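Local coordinates for protein complement factor H (Mus musculus, PDB 2YBY) that probably regulates complement activation in innate immunity as part of factor H, of which this fragment comprises the sixth and seventh Sushi domains, at residues P4-P8 / C54-W59; F10-Y16 / Y33-D38; R67-F71 / C111-W116; V74-D78 / V94-Y100; Y100-N104 / P118-I123. The protein carries 1 engineered substitution. The contacts are given in a common frame with arbitrary orientation. Residues are numbered along the deposited sequence.

Contact 1 of 5, residues P4-P8 / C54-W59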
# COMPACT_ATOMS: atom_id res chain seq x y z
N PRO A 4 -16.30 9.89 18.65
CA PRO A 4 -15.01 9.45 19.21
C PRO A 4 -13.79 9.55 18.30
O PRO A 4 -12.69 9.33 18.80
CB PRO A 4 -15.27 7.99 19.55
CG PRO A 4 -16.21 7.53 18.50
CD PRO A 4 -17.07 8.74 18.13
N CYS A 5 -13.97 9.82 16.99
CA CYS A 5 -12.86 9.84 16.05
C CYS A 5 -12.37 11.24 15.80
O CYS A 5 -13.07 12.02 15.15
CB CYS A 5 -13.24 9.16 14.74
SG CYS A 5 -13.48 7.38 14.91
N GLU A 6 -11.17 11.54 16.27
CA GLU A 6 -10.59 12.86 16.07
C GLU A 6 -10.01 13.00 14.65
O GLU A 6 -9.91 12.01 13.91
CB GLU A 6 -9.51 13.16 17.15
CG GLU A 6 -10.06 13.23 18.58
CD GLU A 6 -10.89 14.45 18.94
OE1 GLU A 6 -10.53 15.57 18.53
OE2 GLU A 6 -11.86 14.28 19.71
N PHE A 7 -9.58 14.23 14.29
CA PHE A 7 -9.00 14.51 12.98
C PHE A 7 -7.85 13.52 12.71
O PHE A 7 -6.93 13.44 13.55
CB PHE A 7 -8.53 15.98 12.90
CG PHE A 7 -7.85 16.32 11.59
CD1 PHE A 7 -8.49 16.12 10.38
CD2 PHE A 7 -6.54 16.80 11.58
CE1 PHE A 7 -7.83 16.37 9.18
CE2 PHE A 7 -5.89 17.05 10.38
CZ PHE A 7 -6.54 16.84 9.20
N PRO A 8 -7.93 12.68 11.66
CA PRO A 8 -6.89 11.66 11.45
C PRO A 8 -5.64 12.19 10.79
O PRO A 8 -5.71 12.73 9.67
CB PRO A 8 -7.59 10.63 10.57
CG PRO A 8 -8.56 11.38 9.79
CD PRO A 8 -8.99 12.57 10.63
N CYS A 54 -14.16 5.45 10.51
CA CYS A 54 -14.24 5.64 11.96
C CYS A 54 -14.99 4.42 12.55
O CYS A 54 -16.16 4.23 12.26
CB CYS A 54 -14.96 6.93 12.30
SG CYS A 54 -15.31 7.08 14.07
N THR A 55 -14.29 3.57 13.31
CA THR A 55 -14.88 2.35 13.87
C THR A 55 -14.91 2.44 15.40
O THR A 55 -14.32 3.35 15.98
CB THR A 55 -14.11 1.10 13.43
OG1 THR A 55 -12.97 0.90 14.25
CG2 THR A 55 -13.76 1.10 11.96
N ALA A 56 -15.46 1.40 16.04
CA ALA A 56 -15.46 1.31 17.52
C ALA A 56 -14.03 1.11 18.08
O ALA A 56 -13.82 1.28 19.28
CB ALA A 56 -16.35 0.17 17.95
N GLN A 57 -13.04 0.77 17.21
CA GLN A 57 -11.64 0.64 17.59
C GLN A 57 -10.83 1.88 17.11
O GLN A 57 -9.60 1.89 17.21
CB GLN A 57 -11.08 -0.68 17.01
CG GLN A 57 -11.49 -1.90 17.86
CD GLN A 57 -11.55 -3.21 17.10
OE1 GLN A 57 -10.98 -3.36 16.01
NE2 GLN A 57 -12.23 -4.20 17.68
N GLY A 58 -11.52 2.94 16.70
CA GLY A 58 -10.91 4.15 16.19
C GLY A 58 -10.74 4.04 14.69
O GLY A 58 -11.39 3.22 14.04
N TRP A 59 -9.88 4.87 14.12
CA TRP A 59 -9.65 4.85 12.67
C TRP A 59 -9.06 3.56 12.21
O TRP A 59 -8.17 3.00 12.89
CB TRP A 59 -8.71 5.98 12.28
CG TRP A 59 -9.30 7.33 12.47
CD1 TRP A 59 -8.92 8.28 13.37
CD2 TRP A 59 -10.36 7.91 11.69
NE1 TRP A 59 -9.70 9.40 13.23
CE2 TRP A 59 -10.59 9.20 12.20
CE3 TRP A 59 -11.16 7.45 10.63
CZ2 TRP A 59 -11.59 10.02 11.71
CZ3 TRP A 59 -12.15 8.28 10.13
CH2 TRP A 59 -12.32 9.57 10.63
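This contact is one end of a Sushi (complement control) domain, where the first-to-third cysteine disulfide lies beside the signature tryptophan. Cys5 SG and Cys54 SG are bonded at 2.0 Å with a chi3 of 85°. Cys5 takes the m rotamer and Cys54 the t rotamer, which brings the two sulfurs together across the gap. Trp59 adopts m with chi2 at 113°, and this lays the indole between Cys5 and Pro8. Cys5 SG sits over one face, 4.5 Å from the centroid of the five-membered ring of Trp59, a sulfur-aromatic contact. Pro8 CB covers the opposite face at 3.7 Å from the same centroid, a CH-pi contact. The CA-to-CB bond of Glu6 points away from 54-59, so Glu6 meets Trp59 through its backbone carbonyl. Leu52 of strand 50-55 also touches Trp59 and Pro8. The chain reaches Trp59 through a type I turn from Thr55 to Gly58. Thr55 is in the p rotamer, so its OG1 accepts from Gln57 N at 3.0 Å, an ST turn, and donates to Gly58 O at 2.8 Å. Gly58 has a positive phi of 90°, where a CB would jam against the preceding carbonyl oxygen. At the edge of the indole, Trp59 NE1 donates to the backbone Glu6 O at 2.7 Å.

Contact 2 of 5, residues F10-Y16 / Y33-D38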
# COMPACT_ATOMS: atom_id res chain seq x y z
N PHE A 10 -1.72 10.79 9.84
CA PHE A 10 -0.93 9.55 9.76
C PHE A 10 0.23 9.73 8.78
O PHE A 10 0.25 10.73 8.08
CB PHE A 10 -1.84 8.39 9.31
CG PHE A 10 -2.74 8.68 8.12
CD1 PHE A 10 -3.98 9.28 8.29
CD2 PHE A 10 -2.31 8.43 6.83
CE1 PHE A 10 -4.81 9.52 7.19
CE2 PHE A 10 -3.11 8.72 5.73
CZ PHE A 10 -4.36 9.27 5.92
N LYS A 11 1.21 8.82 8.78
CA LYS A 11 2.36 8.95 7.89
C LYS A 11 2.06 8.55 6.47
O LYS A 11 1.23 7.68 6.21
CB LYS A 11 3.56 8.12 8.38
CG LYS A 11 4.16 8.59 9.69
CD LYS A 11 5.58 8.04 9.90
CE LYS A 11 6.66 8.96 9.38
NZ LYS A 11 8.00 8.40 9.67
N TYR A 12 2.79 9.16 5.56
CA TYR A 12 2.81 8.86 4.16
C TYR A 12 1.51 9.03 3.39
O TYR A 12 1.32 8.42 2.34
CB TYR A 12 3.37 7.46 3.94
CG TYR A 12 4.63 7.18 4.73
CD1 TYR A 12 5.76 7.98 4.59
CD2 TYR A 12 4.70 6.10 5.59
CE1 TYR A 12 6.94 7.69 5.28
CE2 TYR A 12 5.87 5.80 6.29
CZ TYR A 12 6.97 6.62 6.16
OH TYR A 12 8.15 6.35 6.84
N GLY A 13 0.65 9.89 3.88
CA GLY A 13 -0.57 10.22 3.19
C GLY A 13 -1.46 11.13 3.99
O GLY A 13 -1.13 11.53 5.12
N ARG A 14 -2.62 11.41 3.39
CA ARG A 14 -3.59 12.32 4.01
C ARG A 14 -4.97 12.20 3.45
O ARG A 14 -5.15 11.78 2.33
CB ARG A 14 -3.14 13.79 3.80
CG ARG A 14 -2.90 14.05 2.32
CD ARG A 14 -1.72 14.92 2.02
NE ARG A 14 -0.44 14.20 2.02
CZ ARG A 14 0.43 14.11 3.04
NH1 ARG A 14 0.16 14.69 4.21
NH2 ARG A 14 1.56 13.44 2.89
N LEU A 15 -5.95 12.63 4.21
CA LEU A 15 -7.30 12.77 3.69
C LEU A 15 -7.31 13.76 2.53
O LEU A 15 -6.57 14.77 2.53
CB LEU A 15 -8.24 13.37 4.76
CG LEU A 15 -8.54 12.58 6.02
CD1 LEU A 15 -9.80 13.10 6.71
CD2 LEU A 15 -8.65 11.14 5.77
N TYR A 16 -8.22 13.53 1.58
CA TYR A 16 -8.54 14.53 0.59
C TYR A 16 -9.35 15.61 1.33
O TYR A 16 -9.99 15.34 2.35
CB TYR A 16 -9.41 13.98 -0.53
CG TYR A 16 -8.70 13.12 -1.54
CD1 TYR A 16 -8.14 13.67 -2.69
CD2 TYR A 16 -8.65 11.74 -1.40
CE1 TYR A 16 -7.49 12.87 -3.63
CE2 TYR A 16 -8.05 10.93 -2.36
CZ TYR A 16 -7.51 11.49 -3.50
OH TYR A 16 -6.91 10.66 -4.43
N TYR A 33 -13.84 8.63 5.14
CA TYR A 33 -13.27 9.74 4.40
C TYR A 33 -12.26 9.24 3.41
O TYR A 33 -11.45 8.41 3.78
CB TYR A 33 -12.59 10.72 5.37
CG TYR A 33 -13.59 11.35 6.32
CD1 TYR A 33 -14.37 12.42 5.91
CD2 TYR A 33 -13.93 10.72 7.51
CE1 TYR A 33 -15.38 12.93 6.72
CE2 TYR A 33 -14.95 11.21 8.32
CZ TYR A 33 -15.67 12.32 7.92
OH TYR A 33 -16.73 12.81 8.64
N SER A 34 -12.29 9.74 2.15
CA SER A 34 -11.33 9.30 1.17
C SER A 34 -9.95 9.84 1.50
O SER A 34 -9.83 10.96 2.02
CB SER A 34 -11.77 9.76 -0.22
OG SER A 34 -11.90 11.17 -0.28
N TYR A 35 -8.90 9.07 1.20
CA TYR A 35 -7.53 9.50 1.42
C TYR A 35 -6.64 8.95 0.34
O TYR A 35 -7.00 8.01 -0.37
CB TYR A 35 -7.01 9.09 2.82
CG TYR A 35 -6.69 7.62 2.98
CD1 TYR A 35 -7.67 6.72 3.36
CD2 TYR A 35 -5.40 7.13 2.79
CE1 TYR A 35 -7.38 5.36 3.55
CE2 TYR A 35 -5.10 5.78 2.92
CZ TYR A 35 -6.09 4.90 3.34
OH TYR A 35 -5.84 3.56 3.54
N LYS A 36 -5.47 9.53 0.23
CA LYS A 36 -4.47 9.11 -0.74
C LYS A 36 -3.13 9.01 -0.03
O LYS A 36 -2.99 9.49 1.11
CB LYS A 36 -4.41 10.10 -1.92
CG LYS A 36 -4.01 11.50 -1.49
CD LYS A 36 -3.91 12.49 -2.65
CE LYS A 36 -3.55 13.87 -2.16
NZ LYS A 36 -3.17 14.78 -3.28
N CYS A 37 -2.19 8.36 -0.67
CA CYS A 37 -0.86 8.18 -0.12
C CYS A 37 0.18 8.88 -0.96
O CYS A 37 0.02 9.05 -2.16
CB CYS A 37 -0.55 6.70 0.03
SG CYS A 37 -1.73 5.79 1.05
N ASP A 38 1.33 9.15 -0.33
CA ASP A 38 2.47 9.74 -1.01
C ASP A 38 3.00 8.80 -2.12
O ASP A 38 2.86 7.59 -2.03
CB ASP A 38 3.63 9.92 -0.01
CG ASP A 38 3.38 10.81 1.18
OD1 ASP A 38 2.27 11.38 1.28
OD2 ASP A 38 4.26 10.90 2.04
O HOH W 1 4.52 12.67 3.92
O HOH W 2 -0.13 12.15 -0.02
O HOH W 3 -11.51 13.06 2.60
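Strand 13-15 and residues 33-37 of strand 32-37 pair antiparallel at the edge of a Sushi-domain sheet. Arg14 and Lys36 form the hydrogen-bonded pair: Arg14 N donates to Lys36 O at 3.0 Å, and Lys36 N to Arg14 O at 3.1 Å. The ladder continues at both ends, with Asp38 N to Tyr12 O at 2.8 Å and Tyr16 N to Ser34 O at 3.1 Å. Gly13 faces Cys37 closely; a CB there would clash with Lys36 O. The Asp38 carboxylate is well supplied. Its OD1 forms a salt bridge with Arg14 NH2 at 2.7 Å. Water 1 links Arg14 NH2 to Asp38 OD2, and water 2 links Arg14 NE to Asp38 OD1. Water 3 donates to both Tyr16 O and Ser34 O. Lys36 CG lies over the Tyr16 ring. The edge of Phe10 meets the face of Tyr35, and Tyr35 OH is hydrogen-bonded to Pro64 O. Cys37 is disulfide-bonded to Cys65. Strand 32-37 is central in its sheet, flanked by strands 13-15 and 50-55.

Contact 3 of 5, residues R67-F71 / C111-W116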
# COMPACT_ATOMS: atom_id res chain seq x y z
N ARG A 67 4.14 0.74 2.20
CA ARG A 67 4.96 0.70 0.99
C ARG A 67 4.22 0.03 -0.20
O ARG A 67 3.53 -0.98 -0.03
CB ARG A 67 6.29 -0.04 1.25
CG ARG A 67 7.25 -0.09 0.06
CD ARG A 67 7.70 1.24 -0.46
NE ARG A 67 8.57 1.96 0.47
CZ ARG A 67 8.93 3.24 0.33
NH1 ARG A 67 8.45 3.97 -0.67
NH2 ARG A 67 9.75 3.80 1.21
N LYS A 68 4.37 0.64 -1.38
CA LYS A 68 3.83 0.15 -2.64
C LYS A 68 5.01 -0.39 -3.45
O LYS A 68 6.05 0.27 -3.55
CB LYS A 68 3.18 1.30 -3.41
CG LYS A 68 2.58 0.94 -4.73
CD LYS A 68 1.90 2.13 -5.42
CE LYS A 68 2.90 3.02 -6.10
NZ LYS A 68 2.23 4.10 -6.87
N CYS A 69 4.84 -1.60 -4.00
CA CYS A 69 5.82 -2.20 -4.89
C CYS A 69 5.10 -2.55 -6.17
O CYS A 69 4.16 -3.34 -6.14
CB CYS A 69 6.44 -3.45 -4.29
SG CYS A 69 7.16 -3.22 -2.66
N VAL A 70 5.58 -2.06 -7.29
CA VAL A 70 4.97 -2.28 -8.59
C VAL A 70 5.69 -3.42 -9.27
O VAL A 70 6.94 -3.43 -9.34
CB VAL A 70 5.00 -0.99 -9.44
CG1 VAL A 70 4.50 -1.26 -10.86
CG2 VAL A 70 4.19 0.13 -8.76
N PHE A 71 4.92 -4.40 -9.78
CA PHE A 71 5.48 -5.50 -10.54
C PHE A 71 5.27 -5.22 -12.01
O PHE A 71 4.14 -4.93 -12.40
CB PHE A 71 4.80 -6.83 -10.18
CG PHE A 71 5.37 -7.97 -10.97
CD1 PHE A 71 6.67 -8.40 -10.74
CD2 PHE A 71 4.67 -8.55 -12.01
CE1 PHE A 71 7.22 -9.43 -11.48
CE2 PHE A 71 5.22 -9.60 -12.75
CZ PHE A 71 6.48 -10.04 -12.47
N CYS A 111 7.24 -7.61 -1.08
CA CYS A 111 7.20 -6.15 -1.00
C CYS A 111 7.48 -5.78 0.48
O CYS A 111 6.65 -6.05 1.36
CB CYS A 111 5.84 -5.64 -1.46
SG CYS A 111 5.69 -3.83 -1.41
N THR A 112 8.67 -5.23 0.75
CA THR A 112 9.09 -4.84 2.11
C THR A 112 8.96 -3.34 2.29
O THR A 112 8.67 -2.63 1.34
CB THR A 112 10.54 -5.31 2.40
OG1 THR A 112 11.48 -4.46 1.74
CG2 THR A 112 10.80 -6.75 2.00
N GLU A 113 9.27 -2.86 3.51
CA GLU A 113 9.23 -1.43 3.84
C GLU A 113 10.11 -0.62 2.89
O GLU A 113 9.78 0.54 2.65
CB GLU A 113 9.62 -1.19 5.32
CG GLU A 113 11.01 -1.67 5.72
CD GLU A 113 11.31 -1.55 7.21
OE1 GLU A 113 10.88 -0.54 7.82
OE2 GLU A 113 11.98 -2.45 7.75
N ASN A 114 11.17 -1.23 2.31
CA ASN A 114 12.09 -0.60 1.36
C ASN A 114 12.02 -1.17 -0.07
O ASN A 114 13.03 -1.19 -0.77
CB ASN A 114 13.52 -0.71 1.88
CG ASN A 114 13.81 0.20 3.05
OD1 ASN A 114 13.70 1.43 2.95
ND2 ASN A 114 14.21 -0.37 4.18
N GLY A 115 10.84 -1.60 -0.50
CA GLY A 115 10.68 -2.07 -1.86
C GLY A 115 10.81 -3.58 -1.99
O GLY A 115 10.79 -4.30 -1.00
N TRP A 116 10.94 -4.05 -3.21
CA TRP A 116 11.03 -5.48 -3.50
C TRP A 116 12.30 -6.09 -2.93
O TRP A 116 13.38 -5.51 -3.06
CB TRP A 116 11.04 -5.75 -5.02
CG TRP A 116 9.72 -5.52 -5.72
CD1 TRP A 116 9.51 -4.70 -6.79
CD2 TRP A 116 8.50 -6.26 -5.54
NE1 TRP A 116 8.23 -4.87 -7.28
CE2 TRP A 116 7.58 -5.79 -6.50
CE3 TRP A 116 8.04 -7.13 -4.55
CZ2 TRP A 116 6.26 -6.26 -6.56
CZ3 TRP A 116 6.77 -7.65 -4.66
CH2 TRP A 116 5.88 -7.20 -5.64
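Trp116 lays one face of its indole over Cys69. Cys69 CB is 3.6 Å from the centroid of the six-membered ring of Trp116, a CH-pi contact, and Cys69 SG is 4.5 Å from that centroid, a sulfur-aromatic contact over the face. At the ring edge, Trp116 NE1 donates to Val70 O at 2.8 Å. Phe71 CB also approaches Trp116 CZ2 at 3.9 Å. Cys69 SG is bonded to Cys111 SG at 2.0 Å. This first-to-third cysteine disulfide beside the conserved tryptophan belongs to the Sushi signature, here of the second domain. A type I turn from Thr112 to Gly115 joins strand 108-112 to strand 115-117. Thr112 OG1 accepts from Asn114 N at 3.3 Å, an ST turn, and donates to Gly115 O at 2.8 Å. At the phi/psi of Gly115, 95/-167, a CB would collide with the Asn114 carbonyl oxygen. Arg67 NE donates to Glu113 O of the turn at 2.9 Å. Arg67 NH1 is hydrogen-bonded to Gly40 O, and the guanidinium makes a cation-pi contact with Phe41, both from the preceding domain.

Contact 4 of 5, residues V74-D78 / V94-Y100. With EDO (1,2-ethanediol), chain B.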
# COMPACT_ATOMS: atom_id res chain seq x y z
N VAL A 74 11.04 -7.73 -15.38
CA VAL A 74 11.95 -8.66 -14.75
C VAL A 74 13.12 -8.82 -15.71
O VAL A 74 12.90 -9.19 -16.86
CB VAL A 74 11.33 -10.05 -14.44
CG1 VAL A 74 12.38 -10.96 -13.78
CG2 VAL A 74 10.11 -9.89 -13.53
N GLU A 75 14.34 -8.56 -15.25
CA GLU A 75 15.54 -8.74 -16.07
C GLU A 75 15.85 -10.23 -16.09
O GLU A 75 15.98 -10.83 -15.02
CB GLU A 75 16.73 -7.95 -15.52
CG GLU A 75 18.00 -8.10 -16.36
CD GLU A 75 19.25 -7.49 -15.76
OE1 GLU A 75 19.14 -6.42 -15.12
OE2 GLU A 75 20.33 -8.10 -15.88
N ASN A 76 16.00 -10.80 -17.30
CA ASN A 76 16.28 -12.23 -17.55
C ASN A 76 15.13 -13.07 -16.99
O ASN A 76 15.36 -14.15 -16.45
CB ASN A 76 17.63 -12.68 -16.98
CG ASN A 76 18.83 -12.15 -17.74
OD1 ASN A 76 18.84 -12.14 -18.98
ND2 ASN A 76 19.87 -11.74 -17.03
N GLY A 77 13.91 -12.57 -17.16
CA GLY A 77 12.71 -13.23 -16.66
C GLY A 77 11.47 -12.77 -17.39
O GLY A 77 11.51 -11.90 -18.27
N ASP A 78 10.35 -13.30 -16.97
CA ASP A 78 9.07 -13.01 -17.58
C ASP A 78 8.42 -11.72 -17.06
O ASP A 78 7.98 -11.68 -15.90
CB ASP A 78 8.15 -14.22 -17.32
CG ASP A 78 6.93 -14.31 -18.21
OD1 ASP A 78 6.95 -13.69 -19.29
OD2 ASP A 78 5.98 -15.02 -17.84
N VAL A 94 8.46 -15.07 -9.20
CA VAL A 94 8.95 -14.55 -10.47
C VAL A 94 9.47 -15.73 -11.30
O VAL A 94 10.09 -16.63 -10.75
CB VAL A 94 10.06 -13.52 -10.16
CG1 VAL A 94 10.76 -13.01 -11.41
CG2 VAL A 94 9.49 -12.37 -9.36
N GLN A 95 9.26 -15.66 -12.59
CA GLN A 95 9.66 -16.65 -13.56
C GLN A 95 10.99 -16.20 -14.19
O GLN A 95 10.99 -15.33 -15.04
CB GLN A 95 8.55 -16.79 -14.63
CG GLN A 95 8.91 -17.50 -15.93
CD GLN A 95 8.88 -18.97 -15.73
OE1 GLN A 95 7.82 -19.59 -15.86
NE2 GLN A 95 10.02 -19.55 -15.38
N CYS A 96 12.10 -16.75 -13.70
CA CYS A 96 13.44 -16.49 -14.26
C CYS A 96 13.70 -17.43 -15.44
O CYS A 96 13.07 -18.49 -15.54
CB CYS A 96 14.52 -16.65 -13.20
SG CYS A 96 14.42 -15.45 -11.86
N TYR A 97 14.67 -17.07 -16.31
CA TYR A 97 15.05 -17.92 -17.47
C TYR A 97 16.49 -18.39 -17.46
O TYR A 97 17.34 -17.77 -16.84
CB TYR A 97 14.85 -17.12 -18.77
CG TYR A 97 13.43 -16.72 -19.08
CD1 TYR A 97 12.40 -17.66 -19.07
CD2 TYR A 97 13.14 -15.46 -19.57
CE1 TYR A 97 11.10 -17.31 -19.43
CE2 TYR A 97 11.84 -15.09 -19.91
CZ TYR A 97 10.82 -16.02 -19.84
OH TYR A 97 9.53 -15.66 -20.17
N ASN A 98 16.77 -19.46 -18.23
CA ASN A 98 18.09 -19.97 -18.59
C ASN A 98 19.13 -20.19 -17.49
O ASN A 98 20.32 -19.95 -17.71
CB ASN A 98 18.70 -19.07 -19.68
CG ASN A 98 17.73 -18.60 -20.75
OD1 ASN A 98 16.95 -19.39 -21.31
ND2 ASN A 98 17.75 -17.31 -21.08
N GLY A 99 18.71 -20.73 -16.35
CA GLY A 99 19.63 -20.98 -15.25
C GLY A 99 19.87 -19.77 -14.36
O GLY A 99 20.61 -19.88 -13.37
N TYR A 100 19.21 -18.62 -14.66
CA TYR A 100 19.29 -17.44 -13.80
C TYR A 100 18.25 -17.62 -12.69
O TYR A 100 17.29 -18.38 -12.85
CB TYR A 100 19.00 -16.14 -14.55
CG TYR A 100 20.03 -15.77 -15.59
CD1 TYR A 100 21.30 -15.35 -15.23
CD2 TYR A 100 19.71 -15.76 -16.94
CE1 TYR A 100 22.25 -14.98 -16.18
CE2 TYR A 100 20.64 -15.38 -17.91
CZ TYR A 100 21.91 -15.00 -17.52
OH TYR A 100 22.87 -14.66 -18.45
C1 EDO B . 6.47 -13.50 -14.00
O1 EDO B . 7.84 -13.23 -13.67
C2 EDO B . 5.87 -14.53 -13.06
O2 EDO B . 5.19 -13.84 -12.02
O HOH W 4 22.61 -11.26 -18.50
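A 1,2-ethanediol, probably from the crystallisation liquor, bridges the two backbones. Its O1 donates to Asp78 O at 2.7 Å and accepts from Gln95 N at 3.0 Å. The ethanediol molecule is also hydrogen-bonded to Lys93 O. Direct backbone bonds lie next to it: Asp78 N donates to Gln95 O at 2.9 Å, and Tyr97 N to Asn76 O at 3.0 Å. Between them Gly77 and Cys96 form a single bridge, with their CA atoms 4.1 Å apart. Gly77 ends a type II turn that starts at Val74. A CB on Gly77 would clash with Gln95 O and Val74 CG1. These loops form the far end of the second Sushi domain, where Cys96 is disulfide-bonded to Cys122. Inside, Val74 CG1 packs on Val94 CG1 at 3.5 Å. Outside, two tyrosines cover the 74-78 loop. Tyr97 CE2 comes within 3.4 Å of Gly77 C. A type I' turn from Tyr97 to Tyr100 brings the second ring round, closed by Tyr100 N to Tyr97 O at 3.0 Å. Asn76 CG lies over a face of the Tyr100 ring, 3.7 Å from Tyr100 CE2. Water 4 accepts from Asn76 ND2 at 3.1 Å and makes a weak bond with Tyr100 OH at 3.4 Å.

Contact 5 of 5, residues Y100-N104 / P118-I123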
# COMPACT_ATOMS: atom_id res chain seq x y z
N TYR A 100 19.21 -18.62 -14.66
CA TYR A 100 19.29 -17.44 -13.80
C TYR A 100 18.25 -17.62 -12.69
O TYR A 100 17.29 -18.38 -12.85
CB TYR A 100 19.00 -16.14 -14.55
CG TYR A 100 20.03 -15.77 -15.59
CD1 TYR A 100 21.30 -15.35 -15.23
CD2 TYR A 100 19.71 -15.76 -16.94
CE1 TYR A 100 22.25 -14.98 -16.18
CE2 TYR A 100 20.64 -15.38 -17.91
CZ TYR A 100 21.91 -15.00 -17.52
OH TYR A 100 22.87 -14.66 -18.45
N SER A 101 18.45 -16.94 -11.59
CA SER A 101 17.51 -17.01 -10.47
C SER A 101 17.58 -15.75 -9.63
O SER A 101 18.48 -14.91 -9.82
CB SER A 101 17.82 -18.21 -9.58
OG SER A 101 18.92 -17.95 -8.71
N LEU A 102 16.69 -15.67 -8.63
CA LEU A 102 16.72 -14.58 -7.66
C LEU A 102 17.59 -14.94 -6.44
O LEU A 102 17.68 -14.13 -5.51
CB LEU A 102 15.29 -14.25 -7.18
CG LEU A 102 14.30 -13.73 -8.19
CD1 LEU A 102 13.02 -13.27 -7.48
CD2 LEU A 102 14.82 -12.51 -8.97
N GLN A 103 18.19 -16.16 -6.41
CA GLN A 103 19.09 -16.62 -5.35
C GLN A 103 18.44 -16.75 -3.97
O GLN A 103 19.06 -16.42 -2.96
CB GLN A 103 20.32 -15.70 -5.23
CG GLN A 103 21.02 -15.42 -6.55
CD GLN A 103 21.89 -16.57 -7.01
OE1 GLN A 103 22.47 -17.32 -6.21
NE2 GLN A 103 22.03 -16.70 -8.32
N ASN A 104 17.20 -17.22 -3.93
CA ASN A 104 16.53 -17.41 -2.64
C ASN A 104 15.68 -18.68 -2.61
O ASN A 104 14.72 -18.76 -1.84
CB ASN A 104 15.73 -16.16 -2.27
CG ASN A 104 14.65 -15.83 -3.28
OD1 ASN A 104 14.50 -16.50 -4.30
ND2 ASN A 104 13.88 -14.80 -3.00
N PRO A 118 14.13 -10.00 -2.99
CA PRO A 118 15.22 -9.28 -3.66
C PRO A 118 14.62 -8.49 -4.84
O PRO A 118 13.41 -8.64 -5.10
CB PRO A 118 16.12 -10.41 -4.14
CG PRO A 118 15.21 -11.51 -4.42
CD PRO A 118 14.08 -11.41 -3.42
N PRO A 119 15.39 -7.67 -5.55
CA PRO A 119 14.84 -6.97 -6.72
C PRO A 119 14.49 -7.92 -7.87
O PRO A 119 15.04 -9.04 -7.95
CB PRO A 119 15.99 -6.05 -7.15
CG PRO A 119 16.89 -5.96 -5.99
CD PRO A 119 16.81 -7.33 -5.38
N PRO A 120 13.65 -7.45 -8.80
CA PRO A 120 13.24 -8.27 -9.95
C PRO A 120 14.32 -8.36 -11.02
O PRO A 120 14.17 -7.87 -12.15
CB PRO A 120 12.00 -7.55 -10.47
CG PRO A 120 12.18 -6.15 -10.08
CD PRO A 120 12.93 -6.15 -8.79
N LYS A 121 15.43 -8.94 -10.64
CA LYS A 121 16.60 -9.14 -11.48
C LYS A 121 17.07 -10.59 -11.29
O LYS A 121 17.55 -10.95 -10.22
CB LYS A 121 17.70 -8.14 -11.08
CG LYS A 121 18.93 -8.14 -11.97
CD LYS A 121 19.83 -6.95 -11.62
CE LYS A 121 21.14 -6.93 -12.37
NZ LYS A 121 21.93 -5.72 -12.05
N CYS A 122 16.89 -11.42 -12.32
CA CYS A 122 17.34 -12.81 -12.26
C CYS A 122 18.83 -12.81 -12.66
O CYS A 122 19.18 -12.26 -13.71
CB CYS A 122 16.51 -13.69 -13.18
SG CYS A 122 14.73 -13.66 -12.81
N ILE A 123 19.68 -13.42 -11.84
CA ILE A 123 21.14 -13.43 -12.03
C ILE A 123 21.75 -14.83 -11.98
O ILE A 123 21.18 -15.75 -11.42
CB ILE A 123 21.80 -12.51 -10.98
CG1 ILE A 123 21.61 -13.03 -9.55
CG2 ILE A 123 21.30 -11.07 -11.11
CD1 ILE A 123 22.53 -12.40 -8.51
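The C-terminal segment of the second Sushi domain closes against the loop that precedes strand 108-112. Cys122, in this segment, forms the domain's second-to-fourth cysteine disulfide with Cys96. Backbone hydrogen bonds come as a reciprocal pair. Ser101 N donates to Ile123 O at 3.0 Å, and Ile123 N to Ser101 O at 2.8 Å. Two CA-H...O contacts add to them, Tyr100 CA to Ile123 O at 3.5 Å and Cys122 CA to Ser101 O at 3.4 Å. Apolar contacts centre on Leu102, which is buried. Its CB packs on Pro118 CG at 3.9 Å, and its CD2 meets Cys122 SG at 4.0 Å. Met109 of strand 108-112 also touches Leu102. A cis peptide bond precedes Pro118. Pro120 centres an inverse gamma turn, with Lys121 N donating to Pro119 O at 2.7 Å. The chain bends there beside Leu102 CD2, which is 3.6 Å from Pro119 O and 3.4 Å from Lys121 O. Tyr100 CB lies 3.8 Å from Cys122 CB, and Gln103 CG lies 3.9 Å from Ile123 CG1. Most polar side-chain bonds stay on the 100-104 side. Ser101 OG accepts from Gln103 N at 3.0 Å, an ST turn. Asn104 ND2 is hydrogen-bonded to Thr108 O while also touching Pro118 CD at 3.4 Å. One side-chain bond crosses to the last modelled residue, and it is weak: Gln103 NE2 to Ile123 O at 3.4 Å.

How the contacts relate
The five contacts follow the long axis of two Sushi domains in tandem. Contacts 1 and 2 belong to the first domain and share the sheet of strands 13-15, 32-37 and 50-55. Contact 2 is nested inside the loop closed by contact 1, and they touch through Trp59 and Tyr33. Contact 3 opens the second domain; its centre is about 18 Å from that of contact 2. Contact 4 is nested within contact 3, whereas contact 5 crosses it along the chain. Contacts 4 and 5 have centres about 8 Å apart, share Tyr100 and are joined by the Cys96-Cys122 disulfide. Centres of contacts 1 and 4 are about 46 Å apart, consistent with an elongated, end-to-end pair of domains.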